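Side-chain contacts in T-cell surface glycoprotein CD1A1 antigen (Gallus gallus, PDB 3JVG), which probably presents lipid antigens to T cells at the cell surface, as other CD1 proteins do, through an ectodomain that joins an MHC class I-like domain to an immunoglobulin domain: residues P50-S55 and G59-I64; G126-M131 and T149-I154; C259-C264 and R269-P274. All coordinates share one frame; numbering follows the deposited sequence.

Interaction 1 of 3, residues P50-S55 and G59-I64; sequences PWLRPS and GDWDVI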
loop_
_atom_site.group_PDB
_atom_site.type_symbol
_atom_site.label_atom_id
_atom_site.label_comp_id
_atom_site.label_asym_id
_atom_site.label_seq_id
_atom_site.Cartn_x
_atom_site.Cartn_y
_atom_site.Cartn_z
ATOM N N PRO A 50 -15.105 7.023 11.103
ATOM C CA PRO A 50 -16.238 7.717 11.667
ATOM C C PRO A 50 -16.013 9.206 11.897
ATOM O O PRO A 50 -16.974 9.940 11.925
ATOM C CB PRO A 50 -16.466 7.024 13.000
ATOM C CG PRO A 50 -15.544 5.889 13.063
ATOM C CD PRO A 50 -14.616 5.913 11.936
ATOM N N TRP A 51 -14.777 9.658 12.067
ATOM C CA TRP A 51 -14.521 11.110 12.260
ATOM C C TRP A 51 -14.628 11.937 10.947
ATOM O O TRP A 51 -14.752 13.149 10.983
ATOM C CB TRP A 51 -13.166 11.318 12.937
ATOM C CG TRP A 51 -12.019 10.585 12.216
ATOM C CD1 TRP A 51 -11.500 9.353 12.519
ATOM C CD2 TRP A 51 -11.292 11.065 11.077
ATOM N NE1 TRP A 51 -10.478 9.039 11.629
ATOM C CE2 TRP A 51 -10.348 10.072 10.732
ATOM C CE3 TRP A 51 -11.345 12.246 10.315
ATOM C CZ2 TRP A 51 -9.469 10.225 9.647
ATOM C CZ3 TRP A 51 -10.466 12.398 9.235
ATOM C CH2 TRP A 51 -9.557 11.397 8.915
ATOM N N LEU A 52 -14.634 11.276 9.792
ATOM C CA LEU A 52 -14.654 12.020 8.500
ATOM C C LEU A 52 -15.873 12.901 8.268
ATOM O O LEU A 52 -15.745 14.144 8.165
ATOM C CB LEU A 52 -14.566 11.040 7.328
ATOM C CG LEU A 52 -13.447 10.768 6.335
ATOM C CD1 LEU A 52 -12.226 11.710 6.328
ATOM C CD2 LEU A 52 -13.107 9.261 6.376
ATOM N N ARG A 53 -17.052 12.272 8.153
ATOM C CA ARG A 53 -18.277 13.010 7.786
ATOM C C ARG A 53 -18.604 14.178 8.684
ATOM O O ARG A 53 -18.966 15.200 8.186
ATOM C CB ARG A 53 -19.517 12.101 7.627
ATOM C CG ARG A 53 -19.445 11.132 6.432
ATOM C CD ARG A 53 -19.390 11.876 5.069
ATOM N NE ARG A 53 -20.674 12.533 4.757
ATOM C CZ ARG A 53 -21.166 12.777 3.535
ATOM N NH1 ARG A 53 -20.509 12.411 2.440
ATOM N NH2 ARG A 53 -22.331 13.400 3.412
ATOM N N PRO A 54 -18.431 14.057 10.016
ATOM C CA PRO A 54 -18.789 15.205 10.817
ATOM C C PRO A 54 -17.706 16.264 10.844
ATOM O O PRO A 54 -17.919 17.343 11.435
ATOM C CB PRO A 54 -18.952 14.602 12.231
ATOM C CG PRO A 54 -18.907 13.069 12.047
ATOM C CD PRO A 54 -18.025 12.920 10.867
ATOM N N SER A 55 -16.559 15.988 10.218
ATOM C CA SER A 55 -15.485 16.955 10.255
ATOM C C SER A 55 -15.750 18.117 9.311
ATOM O O SER A 55 -15.204 19.180 9.526
ATOM C CB SER A 55 -14.105 16.317 10.022
ATOM O OG SER A 55 -13.862 16.133 8.628
ATOM N N GLY A 59 -22.549 20.273 2.701
ATOM C CA GLY A 59 -22.252 20.990 1.474
ATOM C C GLY A 59 -20.804 20.835 1.003
ATOM O O GLY A 59 -20.579 20.658 -0.179
ATOM N N ASP A 60 -19.838 20.887 1.921
ATOM C CA ASP A 60 -18.454 20.599 1.547
ATOM C C ASP A 60 -18.256 19.188 1.003
ATOM O O ASP A 60 -17.668 19.036 -0.070
ATOM C CB ASP A 60 -17.465 20.892 2.692
ATOM C CG ASP A 60 -17.204 22.390 2.855
ATOM O OD1 ASP A 60 -16.639 22.790 3.889
ATOM O OD2 ASP A 60 -17.620 23.173 1.960
ATOM N N TRP A 61 -18.755 18.174 1.732
ATOM C CA TRP A 61 -18.792 16.819 1.194
ATOM C C TRP A 61 -19.401 16.705 -0.215
ATOM O O TRP A 61 -18.783 16.057 -1.100
ATOM C CB TRP A 61 -19.360 15.779 2.176
ATOM C CG TRP A 61 -18.378 15.515 3.263
ATOM C CD1 TRP A 61 -18.544 15.789 4.600
ATOM C CD2 TRP A 61 -17.045 14.977 3.122
ATOM N NE1 TRP A 61 -17.416 15.461 5.284
ATOM C CE2 TRP A 61 -16.475 14.960 4.408
ATOM C CE3 TRP A 61 -16.266 14.538 2.021
ATOM C CZ2 TRP A 61 -15.169 14.492 4.639
ATOM C CZ3 TRP A 61 -14.990 14.059 2.243
ATOM C CH2 TRP A 61 -14.440 14.050 3.537
ATOM N N ASP A 62 -20.563 17.322 -0.433
ATOM C CA ASP A 62 -21.180 17.330 -1.743
ATOM C C ASP A 62 -20.236 17.856 -2.847
ATOM O O ASP A 62 -20.230 17.315 -3.964
ATOM C CB ASP A 62 -22.403 18.204 -1.792
ATOM C CG ASP A 62 -23.557 17.726 -0.874
ATOM O OD1 ASP A 62 -23.646 16.568 -0.444
ATOM O OD2 ASP A 62 -24.401 18.578 -0.611
ATOM N N VAL A 63 -19.542 18.968 -2.569
ATOM C CA VAL A 63 -18.607 19.537 -3.514
ATOM C C VAL A 63 -17.382 18.606 -3.752
ATOM O O VAL A 63 -16.926 18.410 -4.885
ATOM C CB VAL A 63 -18.154 20.978 -3.089
ATOM C CG1 VAL A 63 -17.011 21.502 -4.019
ATOM C CG2 VAL A 63 -19.324 21.907 -3.175
ATOM N N ILE A 64 -16.870 18.024 -2.675
ATOM C CA ILE A 64 -15.776 17.075 -2.756
ATOM C C ILE A 64 -16.180 15.861 -3.605
ATOM O O ILE A 64 -15.467 15.530 -4.556
ATOM C CB ILE A 64 -15.279 16.725 -1.360
ATOM C CG1 ILE A 64 -14.672 18.000 -0.716
ATOM C CG2 ILE A 64 -14.290 15.595 -1.400
ATOM C CD1 ILE A 64 -14.211 17.811 0.693
#
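The R53 guanidinium lies flat over one face of the W61 indole, the two planes only 10° from parallel and their centres 4.5 Å apart, a cation-pi stack. Two bends along the arginine chain, at chi2 and chi3, fold it over the tryptophan instead of letting it run straight out. The overlap starts before the charged group: R53 CD sits 4.0 Å from the centroid of the five-membered ring of W61, almost on its normal, as a CH-pi contact. Further out the guanidinium slides past the rim, and R53 NH1 comes within 3.6 Å of W61 CB. At the indole edge W61 NE1 gives R53 O a weak hydrogen bond, 3.3 Å long and bent to 129° at the hydrogen, while L52 O lies close to the same edge. L52 O already accepts from S55 N and from S55 OG, the latter at 2.8 Å. L52 CD1 adds a looser apolar touch, 4.3 Å from W61 CH2. Beyond the stack, the R53 guanidinium makes a salt bridge through NH1 to E65, further along the helix that carries W61. The contact thus bridges the short, weakly bonded helical turn 52-55 and the start of helix 58-82, the alpha1 helix of the MHC class I-like domain, with Y47 of strand 45-47 meeting the indole edge-to-face and helix 148-172 receiving L52 and S55 on F169.

Interaction 2 of 3, residues G126-M131 and T149-I154; sequences GTWDQM and TLNEVI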
loop_
_atom_site.group_PDB
_atom_site.type_symbol
_atom_site.label_atom_id
_atom_site.label_comp_id
_atom_site.label_asym_id
_atom_site.label_seq_id
_atom_site.Cartn_x
_atom_site.Cartn_y
_atom_site.Cartn_z
ATOM N N GLY A 126 2.436 26.721 -12.314
ATOM C CA GLY A 126 1.093 26.346 -12.683
ATOM C C GLY A 126 1.081 25.739 -14.071
ATOM O O GLY A 126 0.274 26.116 -14.909
ATOM N N THR A 127 2.010 24.838 -14.353
ATOM C CA THR A 127 1.905 24.090 -15.594
ATOM C C THR A 127 2.295 22.601 -15.398
ATOM O O THR A 127 2.531 22.184 -14.266
ATOM C CB THR A 127 2.753 24.728 -16.675
ATOM O OG1 THR A 127 2.351 24.227 -17.982
ATOM C CG2 THR A 127 4.244 24.488 -16.361
ATOM N N TRP A 128 2.388 21.868 -16.515
ATOM C CA TRP A 128 2.728 20.447 -16.563
ATOM C C TRP A 128 4.109 20.112 -17.097
ATOM O O TRP A 128 4.519 20.628 -18.129
ATOM C CB TRP A 128 1.650 19.699 -17.332
ATOM C CG TRP A 128 0.277 19.850 -16.672
ATOM C CD1 TRP A 128 -0.635 20.874 -16.871
ATOM C CD2 TRP A 128 -0.309 18.974 -15.698
ATOM N NE1 TRP A 128 -1.752 20.666 -16.103
ATOM C CE2 TRP A 128 -1.577 19.529 -15.351
ATOM C CE3 TRP A 128 0.119 17.773 -15.070
ATOM C CZ2 TRP A 128 -2.442 18.910 -14.441
ATOM C CZ3 TRP A 128 -0.733 17.169 -14.150
ATOM C CH2 TRP A 128 -2.001 17.752 -13.840
ATOM N N ASP A 129 4.822 19.245 -16.369
ATOM C CA ASP A 129 6.068 18.610 -16.858
ATOM C C ASP A 129 5.788 17.264 -17.547
ATOM O O ASP A 129 5.145 16.363 -16.968
ATOM C CB ASP A 129 7.111 18.412 -15.740
ATOM C CG ASP A 129 7.347 19.693 -14.881
ATOM O OD1 ASP A 129 7.106 20.829 -15.367
ATOM O OD2 ASP A 129 7.780 19.554 -13.697
ATOM N N GLN A 130 6.308 17.148 -18.774
ATOM C CA GLN A 130 6.310 15.915 -19.532
ATOM C C GLN A 130 7.311 14.979 -18.855
ATOM O O GLN A 130 8.494 15.344 -18.682
ATOM C CB GLN A 130 6.716 16.227 -20.985
ATOM C CG GLN A 130 6.775 15.019 -21.935
ATOM C CD GLN A 130 7.344 15.356 -23.356
ATOM O OE1 GLN A 130 7.289 16.478 -23.829
ATOM N NE2 GLN A 130 7.858 14.352 -24.020
ATOM N N MET A 131 6.862 13.771 -18.479
ATOM C CA MET A 131 7.729 12.821 -17.784
ATOM C C MET A 131 8.265 11.640 -18.637
ATOM O O MET A 131 9.173 10.926 -18.215
ATOM C CB MET A 131 7.014 12.317 -16.529
ATOM C CG MET A 131 6.621 13.488 -15.581
ATOM S SD MET A 131 8.080 14.420 -15.011
ATOM C CE MET A 131 8.775 13.311 -13.779
ATOM N N THR A 149 -6.863 27.998 -17.061
ATOM C CA THR A 149 -7.789 28.270 -16.031
ATOM C C THR A 149 -7.839 27.088 -15.085
ATOM O O THR A 149 -7.762 27.270 -13.845
ATOM C CB THR A 149 -9.171 28.522 -16.664
ATOM O OG1 THR A 149 -9.111 29.692 -17.482
ATOM C CG2 THR A 149 -10.216 28.696 -15.619
ATOM N N LEU A 150 -7.990 25.875 -15.635
ATOM C CA LEU A 150 -7.948 24.662 -14.803
ATOM C C LEU A 150 -6.663 24.641 -13.980
ATOM O O LEU A 150 -6.697 24.329 -12.798
ATOM C CB LEU A 150 -8.005 23.382 -15.664
ATOM C CG LEU A 150 -7.555 22.036 -15.093
ATOM C CD1 LEU A 150 -8.435 21.609 -13.952
ATOM C CD2 LEU A 150 -7.567 20.939 -16.174
ATOM N N ASN A 151 -5.546 25.006 -14.597
ATOM C CA ASN A 151 -4.271 24.926 -13.922
ATOM C C ASN A 151 -4.132 25.928 -12.788
ATOM O O ASN A 151 -3.479 25.606 -11.788
ATOM C CB ASN A 151 -3.111 25.092 -14.903
ATOM C CG ASN A 151 -3.025 23.953 -15.887
ATOM O OD1 ASN A 151 -3.482 22.828 -15.624
ATOM N ND2 ASN A 151 -2.413 24.225 -17.034
ATOM N N GLU A 152 -4.622 27.147 -12.984
ATOM C CA GLU A 152 -4.801 28.129 -11.891
ATOM C C GLU A 152 -5.622 27.576 -10.719
ATOM O O GLU A 152 -5.241 27.733 -9.583
ATOM C CB GLU A 152 -5.470 29.404 -12.423
ATOM C CG GLU A 152 -4.521 30.176 -13.301
ATOM C CD GLU A 152 -5.213 31.150 -14.247
ATOM O OE1 GLU A 152 -6.490 31.299 -14.173
ATOM O OE2 GLU A 152 -4.470 31.801 -15.042
ATOM N N VAL A 153 -6.739 26.927 -11.014
ATOM C CA VAL A 153 -7.567 26.304 -9.979
ATOM C C VAL A 153 -6.835 25.109 -9.321
ATOM O O VAL A 153 -6.816 24.997 -8.132
ATOM C CB VAL A 153 -8.969 25.889 -10.522
ATOM C CG1 VAL A 153 -9.829 25.188 -9.426
ATOM C CG2 VAL A 153 -9.696 27.134 -11.075
ATOM N N ILE A 154 -6.171 24.272 -10.104
ATOM C CA ILE A 154 -5.342 23.164 -9.508
ATOM C C ILE A 154 -4.322 23.714 -8.471
ATOM O O ILE A 154 -4.154 23.143 -7.405
ATOM C CB ILE A 154 -4.609 22.239 -10.561
ATOM C CG1 ILE A 154 -5.625 21.379 -11.362
ATOM C CG2 ILE A 154 -3.536 21.352 -9.817
ATOM C CD1 ILE A 154 -5.113 20.893 -12.786
#
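W128 reaches from strand 127-130 to helix 148-172 with the nitrogen edge of its indole, meeting N151 and then I154. The climb starts at CB, which leaves the strand alongside the helix rather than straight at it; with chi1 at -60° CG is anti to the carbonyl carbon, and the ring swings over to the helical side. CD1 is the first ring atom to arrive, 3.7 Å from N151 OD1. Next comes NE1, which donates to the same OD1 at 2.8 Å, with 152° at the hydrogen. The bond is short but oblique: the donor stands above the carbonyl plane of the amide, not on a lone pair, and the amide is turned 59° from the indole. Past the nitrogen the contact becomes apolar. CZ2 rests 3.7 Å from CD1 of I154, one helical turn beyond N151, the methyl lying near the ring plane. F109 and F121 also pack against the indole, both edge-to-face, and M144 touches it too.

The N151 amide is held at both ends, because ND2 bonds to M144 O at the end of helix 135-145; this second grip fixes which way OD1 faces. At the root of the same side chain, N151 CB lies 3.5 Å from G126 O. G126, with positive phi, forms a G1 beta bulge with T127 opposite N122, just where strand 127-130 begins.

An unidentified bound molecule comes to about 4 Å from the I154 side chain, consistent with a position beside the ligand groove. The arrangement is that of the alpha2 half of the MHC class I-like fold, where a helix broken into segments, here 135-145 and 148-172, packs over the antiparallel platform.

Interaction 3 of 3, residues C259-C264 and R269-P274; sequences CRVQHC and RSLLVP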
loop_
_atom_site.group_PDB
_atom_site.type_symbol
_atom_site.label_atom_id
_atom_site.label_comp_id
_atom_site.label_asym_id
_atom_site.label_seq_id
_atom_site.Cartn_x
_atom_site.Cartn_y
_atom_site.Cartn_z
ATOM N N CYS A 259 17.856 -10.771 18.847
ATOM C CA CYS A 259 17.212 -9.788 17.990
ATOM C C CYS A 259 16.785 -8.573 18.811
ATOM O O CYS A 259 16.172 -8.718 19.860
ATOM C CB CYS A 259 15.985 -10.435 17.336
ATOM S SG CYS A 259 15.069 -9.354 16.375
ATOM N N ARG A 260 17.102 -7.376 18.330
ATOM C CA ARG A 260 16.735 -6.131 19.015
ATOM C C ARG A 260 15.663 -5.400 18.188
ATOM O O ARG A 260 15.872 -5.134 17.005
ATOM C CB ARG A 260 17.943 -5.215 19.261
ATOM C CG ARG A 260 17.568 -4.010 20.140
ATOM C CD ARG A 260 18.646 -2.876 20.228
ATOM N NE ARG A 260 19.265 -2.537 18.938
ATOM C CZ ARG A 260 20.424 -1.877 18.797
ATOM N NH1 ARG A 260 21.110 -1.468 19.861
ATOM N NH2 ARG A 260 20.912 -1.630 17.587
ATOM N N VAL A 261 14.529 -5.108 18.819
ATOM C CA VAL A 261 13.428 -4.407 18.149
ATOM C C VAL A 261 13.195 -3.021 18.802
ATOM O O VAL A 261 12.865 -2.957 19.979
ATOM C CB VAL A 261 12.125 -5.239 18.211
ATOM C CG1 VAL A 261 11.033 -4.547 17.439
ATOM C CG2 VAL A 261 12.401 -6.700 17.675
ATOM N N GLN A 262 13.416 -1.942 18.034
ATOM C CA GLN A 262 13.173 -0.561 18.476
ATOM C C GLN A 262 11.935 0.014 17.761
ATOM O O GLN A 262 11.833 -0.045 16.512
ATOM C CB GLN A 262 14.397 0.305 18.192
ATOM C CG GLN A 262 15.612 -0.023 19.049
ATOM C CD GLN A 262 16.896 0.636 18.529
ATOM O OE1 GLN A 262 17.456 1.483 19.185
ATOM N NE2 GLN A 262 17.360 0.231 17.361
ATOM N N HIS A 263 10.997 0.548 18.552
ATOM C CA HIS A 263 9.713 0.983 18.047
ATOM C C HIS A 263 9.188 2.073 18.945
ATOM O O HIS A 263 9.363 2.023 20.180
ATOM C CB HIS A 263 8.707 -0.168 17.967
ATOM C CG HIS A 263 7.440 0.198 17.236
ATOM N ND1 HIS A 263 6.253 0.493 17.893
ATOM C CD2 HIS A 263 7.182 0.334 15.912
ATOM C CE1 HIS A 263 5.322 0.800 17.003
ATOM N NE2 HIS A 263 5.866 0.726 15.796
ATOM N N CYS A 264 8.547 3.067 18.353
ATOM C CA CYS A 264 8.132 4.206 19.142
ATOM C C CYS A 264 7.099 3.810 20.238
ATOM O O CYS A 264 7.069 4.448 21.259
ATOM C CB CYS A 264 7.667 5.372 18.243
ATOM S SG CYS A 264 6.166 4.977 17.279
ATOM N N ARG A 269 13.540 2.464 24.739
ATOM C CA ARG A 269 13.568 1.165 25.389
ATOM C C ARG A 269 13.246 0.169 24.288
ATOM O O ARG A 269 12.346 0.384 23.500
ATOM C CB ARG A 269 12.554 1.139 26.540
ATOM C CG ARG A 269 12.594 -0.067 27.470
ATOM C CD ARG A 269 11.753 -1.243 26.917
ATOM N N SER A 270 14.011 -0.893 24.163
ATOM C CA SER A 270 13.740 -1.819 23.068
ATOM C C SER A 270 13.432 -3.246 23.506
ATOM O O SER A 270 13.751 -3.649 24.620
ATOM C CB SER A 270 14.864 -1.798 22.030
ATOM O OG SER A 270 16.129 -1.810 22.656
ATOM N N LEU A 271 12.778 -3.972 22.611
ATOM C CA LEU A 271 12.513 -5.386 22.749
ATOM C C LEU A 271 13.813 -6.165 22.500
ATOM O O LEU A 271 14.473 -5.985 21.455
ATOM C CB LEU A 271 11.503 -5.785 21.683
ATOM C CG LEU A 271 10.294 -6.610 22.071
ATOM C CD1 LEU A 271 9.568 -5.804 23.133
ATOM C CD2 LEU A 271 9.427 -6.832 20.870
ATOM N N LEU A 272 14.190 -7.012 23.455
ATOM C CA LEU A 272 15.373 -7.826 23.287
ATOM C C LEU A 272 15.031 -9.324 23.380
ATOM O O LEU A 272 14.667 -9.813 24.449
ATOM C CB LEU A 272 16.440 -7.387 24.292
ATOM C CG LEU A 272 17.798 -7.908 23.853
ATOM C CD1 LEU A 272 18.289 -7.170 22.591
ATOM C CD2 LEU A 272 18.840 -7.858 25.004
ATOM N N VAL A 273 15.141 -10.035 22.255
ATOM C CA VAL A 273 14.807 -11.460 22.182
ATOM C C VAL A 273 16.021 -12.381 21.852
ATOM O O VAL A 273 16.431 -12.496 20.686
ATOM C CB VAL A 273 13.661 -11.724 21.201
ATOM C CG1 VAL A 273 13.137 -13.156 21.389
ATOM C CG2 VAL A 273 12.542 -10.694 21.416
ATOM N N PRO A 274 16.572 -13.055 22.886
ATOM C CA PRO A 274 17.734 -13.913 22.754
ATOM C C PRO A 274 17.456 -15.149 21.903
ATOM O O PRO A 274 16.348 -15.699 21.945
ATOM C CB PRO A 274 18.028 -14.326 24.204
ATOM C CG PRO A 274 16.736 -14.289 24.881
ATOM C CD PRO A 274 16.000 -13.130 24.248
HETATM O O HOH W 1 12.392 1.574 21.084
#
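C259 and V273 form the first hydrogen-bonded pair of an antiparallel hairpin, the F and G strands of the immunoglobulin C1-set domain; V261 and L271 form the second. Side chains of these two pairs share one face and make the tight part of the contact. There V261 CB and L271 CB meet at 3.6 Å, while A185 and V187 of strand 184-191 pack against this face from the other sheet of the sandwich. C259 is held by its disulfide to C201, the bond expected between strands B and F. The backbone bonds are firm: V273 N reaches C259 O at 2.9 Å, nearly straight at 177°, and V261 N reaches L271 O at 2.8 Å.

The opposite face is looser and, at the exposed L272, open to solvent. R260 and L272 form a non-hydrogen-bonded pair in which L272 CD1 touches R260 CB at 3.9 Å, and the arginine then runs on over its own sheet toward T214 and E221, to which NH2 makes only a weak hydrogen bond and a long, weak ion pair. At the turn end of the paired region S270 packs between its neighbours: its CB lies 3.5 Å from Q262 CG, and OG faces the aliphatic part of R260. A water takes over where direct pairing stops, accepting from H263 N at 3.1 Å and lying 2.7 Å from R269 O, to which it probably donates.

How the interactions relate
The three contacts follow one another along the chain; none nests in or crosses another. Interaction 1 comes first and closes the short turn between segments 50-55 and 59-64, only three residues long, the last of them already in helix 58-82, at one end of the first groove helix. Interaction 2 closes a longer excursion, in which the chain leaves the outermost platform strand, passes through helix 135-145 and returns as helix 148-172. Both belong to the MHC-like domain, their nearest atoms about 10 Å apart, and helix 148-172 also packs against segment 50-55. Interaction 3 closes a hairpin turn in the immunoglobulin domain, its centre about 47 Å from that of interaction 2.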